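Local coordinates for putative phage endolysin (Salmonella enterica subsp. enterica serovar Typhimurium, PDB 4EVX), which probably cleaves the beta-1,4 linkages between N-acetylmuramic acid and N-acetylglucosamine in bacterial peptidoglycan, as a lysozyme of glycosyl hydrolase family 24, at residues Trp33-Gly38 with Thr48-Asp53. Numbering follows the deposited sequence.
Sequences WVIGYG and TFITPD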
loop_
_atom_site.group_PDB
_atom_site.type_symbol
_atom_site.label_atom_id
_atom_site.label_comp_id
_atom_site.label_asym_id
_atom_site.label_seq_id
_atom_site.Cartn_x
_atom_site.Cartn_y
_atom_site.Cartn_z
ATOM N N TRP A 33 -20.401 12.807 -10.691
ATOM C CA TRP A 33 -21.304 11.747 -11.125
ATOM C C TRP A 33 -20.555 10.424 -11.216
ATOM O O TRP A 33 -19.498 10.364 -11.833
ATOM C CB TRP A 33 -21.926 12.083 -12.460
ATOM C CG TRP A 33 -22.934 13.191 -12.351
ATOM C CD1 TRP A 33 -22.773 14.477 -12.766
ATOM C CD2 TRP A 33 -24.254 13.102 -11.807
ATOM N NE1 TRP A 33 -23.912 15.204 -12.515
ATOM C CE2 TRP A 33 -24.854 14.373 -11.960
ATOM C CE3 TRP A 33 -25.042 12.040 -11.324
ATOM C CZ2 TRP A 33 -26.161 14.630 -11.564
ATOM C CZ3 TRP A 33 -26.349 12.298 -10.935
ATOM C CH2 TRP A 33 -26.907 13.567 -11.091
ATOM N N VAL A 34 -21.136 9.364 -10.665
ATOM C CA VAL A 34 -20.563 8.015 -10.665
ATOM C C VAL A 34 -21.614 7.029 -11.103
ATOM O O VAL A 34 -22.781 7.239 -10.821
ATOM C CB VAL A 34 -20.051 7.692 -9.243
ATOM C CG1 VAL A 34 -19.419 6.299 -9.140
ATOM C CG2 VAL A 34 -19.086 8.761 -8.770
ATOM N N ILE A 35 -21.199 5.936 -11.714
ATOM C CA ILE A 35 -22.084 4.862 -12.165
ATOM C C ILE A 35 -21.336 3.540 -12.228
ATOM O O ILE A 35 -20.097 3.524 -12.234
ATOM C CB ILE A 35 -22.654 5.241 -13.554
ATOM C CG1 ILE A 35 -24.009 4.506 -13.830
ATOM C CG2 ILE A 35 -21.610 4.993 -14.619
ATOM C CD1 ILE A 35 -24.787 4.991 -15.047
ATOM N N GLY A 36 -22.075 2.444 -12.311
ATOM C CA GLY A 36 -21.485 1.126 -12.454
ATOM C C GLY A 36 -20.760 0.690 -11.199
ATOM O O GLY A 36 -21.298 0.774 -10.078
ATOM N N TYR A 37 -19.517 0.218 -11.375
ATOM C CA TYR A 37 -18.696 -0.184 -10.258
ATOM C C TYR A 37 -17.794 0.988 -9.875
ATOM O O TYR A 37 -16.580 0.907 -9.999
ATOM C CB TYR A 37 -17.845 -1.453 -10.591
ATOM C CG TYR A 37 -18.666 -2.681 -10.924
ATOM C CD1 TYR A 37 -19.189 -3.486 -9.923
ATOM C CD2 TYR A 37 -18.909 -3.043 -12.240
ATOM C CE1 TYR A 37 -19.913 -4.633 -10.223
ATOM C CE2 TYR A 37 -19.627 -4.194 -12.557
ATOM C CZ TYR A 37 -20.123 -4.995 -11.545
ATOM O OH TYR A 37 -20.928 -6.082 -11.820
ATOM N N GLY A 38 -18.403 2.076 -9.444
ATOM C CA GLY A 38 -17.642 3.225 -9.003
ATOM C C GLY A 38 -16.958 3.966 -10.126
ATOM O O GLY A 38 -15.936 4.595 -9.914
ATOM N N THR A 48 -27.682 8.377 -18.083
ATOM C CA THR A 48 -28.210 8.282 -16.727
ATOM C C THR A 48 -28.199 6.830 -16.280
ATOM O O THR A 48 -28.011 6.568 -15.095
ATOM C CB THR A 48 -29.597 8.903 -16.653
ATOM O OG1 THR A 48 -29.471 10.256 -17.070
ATOM C CG2 THR A 48 -30.195 8.836 -15.261
ATOM N N PHE A 49 -28.538 5.911 -17.182
ATOM C CA PHE A 49 -28.583 4.493 -16.900
ATOM C C PHE A 49 -27.620 3.740 -17.815
ATOM O O PHE A 49 -27.426 4.126 -18.979
ATOM C CB PHE A 49 -30.011 3.928 -17.075
ATOM C CG PHE A 49 -31.066 4.558 -16.183
ATOM C CD1 PHE A 49 -31.364 4.016 -14.938
ATOM C CD2 PHE A 49 -31.806 5.645 -16.620
ATOM C CE1 PHE A 49 -32.334 4.600 -14.118
ATOM C CE2 PHE A 49 -32.786 6.223 -15.806
ATOM C CZ PHE A 49 -33.017 5.718 -14.548
ATOM N N ILE A 50 -27.126 2.609 -17.333
ATOM C CA ILE A 50 -26.330 1.670 -18.111
ATOM C C ILE A 50 -26.755 0.267 -17.805
ATOM O O ILE A 50 -27.465 0.034 -16.814
ATOM C CB ILE A 50 -24.801 1.813 -17.901
ATOM C CG1 ILE A 50 -24.373 1.531 -16.414
ATOM C CG2 ILE A 50 -24.288 3.123 -18.452
ATOM C CD1 ILE A 50 -22.947 1.564 -16.139
ATOM N N THR A 51 -26.321 -0.652 -18.647
ATOM C CA THR A 51 -26.524 -2.090 -18.495
ATOM C C THR A 51 -25.394 -2.717 -17.691
ATOM O O THR A 51 -24.282 -2.157 -17.616
ATOM C CB THR A 51 -26.604 -2.781 -19.836
ATOM O OG1 THR A 51 -25.299 -2.783 -20.416
ATOM C CG2 THR A 51 -27.613 -2.139 -20.762
ATOM N N PRO A 52 -25.586 -3.938 -17.153
ATOM C CA PRO A 52 -24.488 -4.606 -16.438
ATOM C C PRO A 52 -23.235 -4.777 -17.329
ATOM O O PRO A 52 -22.135 -4.561 -16.813
ATOM C CB PRO A 52 -25.099 -5.952 -16.045
ATOM C CG PRO A 52 -26.542 -5.696 -15.959
ATOM C CD PRO A 52 -26.828 -4.740 -17.087
ATOM N N ASP A 53 -23.388 -5.131 -18.642
ATOM C CA ASP A 53 -22.229 -5.266 -19.554
ATOM C C ASP A 53 -21.562 -3.944 -19.724
ATOM O O ASP A 53 -20.367 -3.935 -19.779
ATOM C CB ASP A 53 -22.627 -5.812 -20.960
ATOM C CG ASP A 53 -22.515 -7.329 -21.099
ATOM O OD1 ASP A 53 -22.493 -8.041 -20.044
ATOM O OD2 ASP A 53 -22.402 -7.804 -22.245
HETATM O O HOH W 1 -21.540 -6.421 -14.640
#
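In the small beta-hairpin region of this member of the phage lysozyme family (glycosyl hydrolase 24), the strand at 34-35 and the turn after it pack against the chain that leads into helix 52-73. Two isoleucines carry the contact, meeting tip to tip. Ile-35 sends CG1 out anti to its backbone N (chi1 -156°), and with chi2 also extended the branch ends in CD1, which lies 3.7 Å from CG1 of Ile-50. Coming the other way, Ile-50 turns its CG1 into the cramped slot flanked by both its backbone N and its carbonyl carbon (chi1 62°). With chi2 extended as well, CD1 of Ile-50 settles 3.9 Å from CG1 of Ile-35 and about as close to CG2 of that residue. The two ends therefore overlap, each methyl passing beside the other's CG1. Beyond Ile-35, the same Ile-50 CD1 comes up to CA of Gly-36 at 4.0 Å, where the backbone turns with positive phi and no side chain intervenes. CD1 of Ile-35 also rests 3.6 Å from the carbonyl O of Thr-48. Leu-47 adds to the apolar surroundings of Ile-35, and Ala-55 of the helix to those of Ile-50. No direct hydrogen bond joins the two segments, but a water connects them at the helix start, where Thr-51 is the N-cap. Tyr-37 reaches there from the turn, its side chain touching Ala-55, Glu-56 and Leu-59 of the helix. Lying in the plane of the Tyr-37 ring, the water accepts from Tyr-37 OH at 2.9 Å and donates to the carbonyl O of Pro-52, in the first turn of the helix.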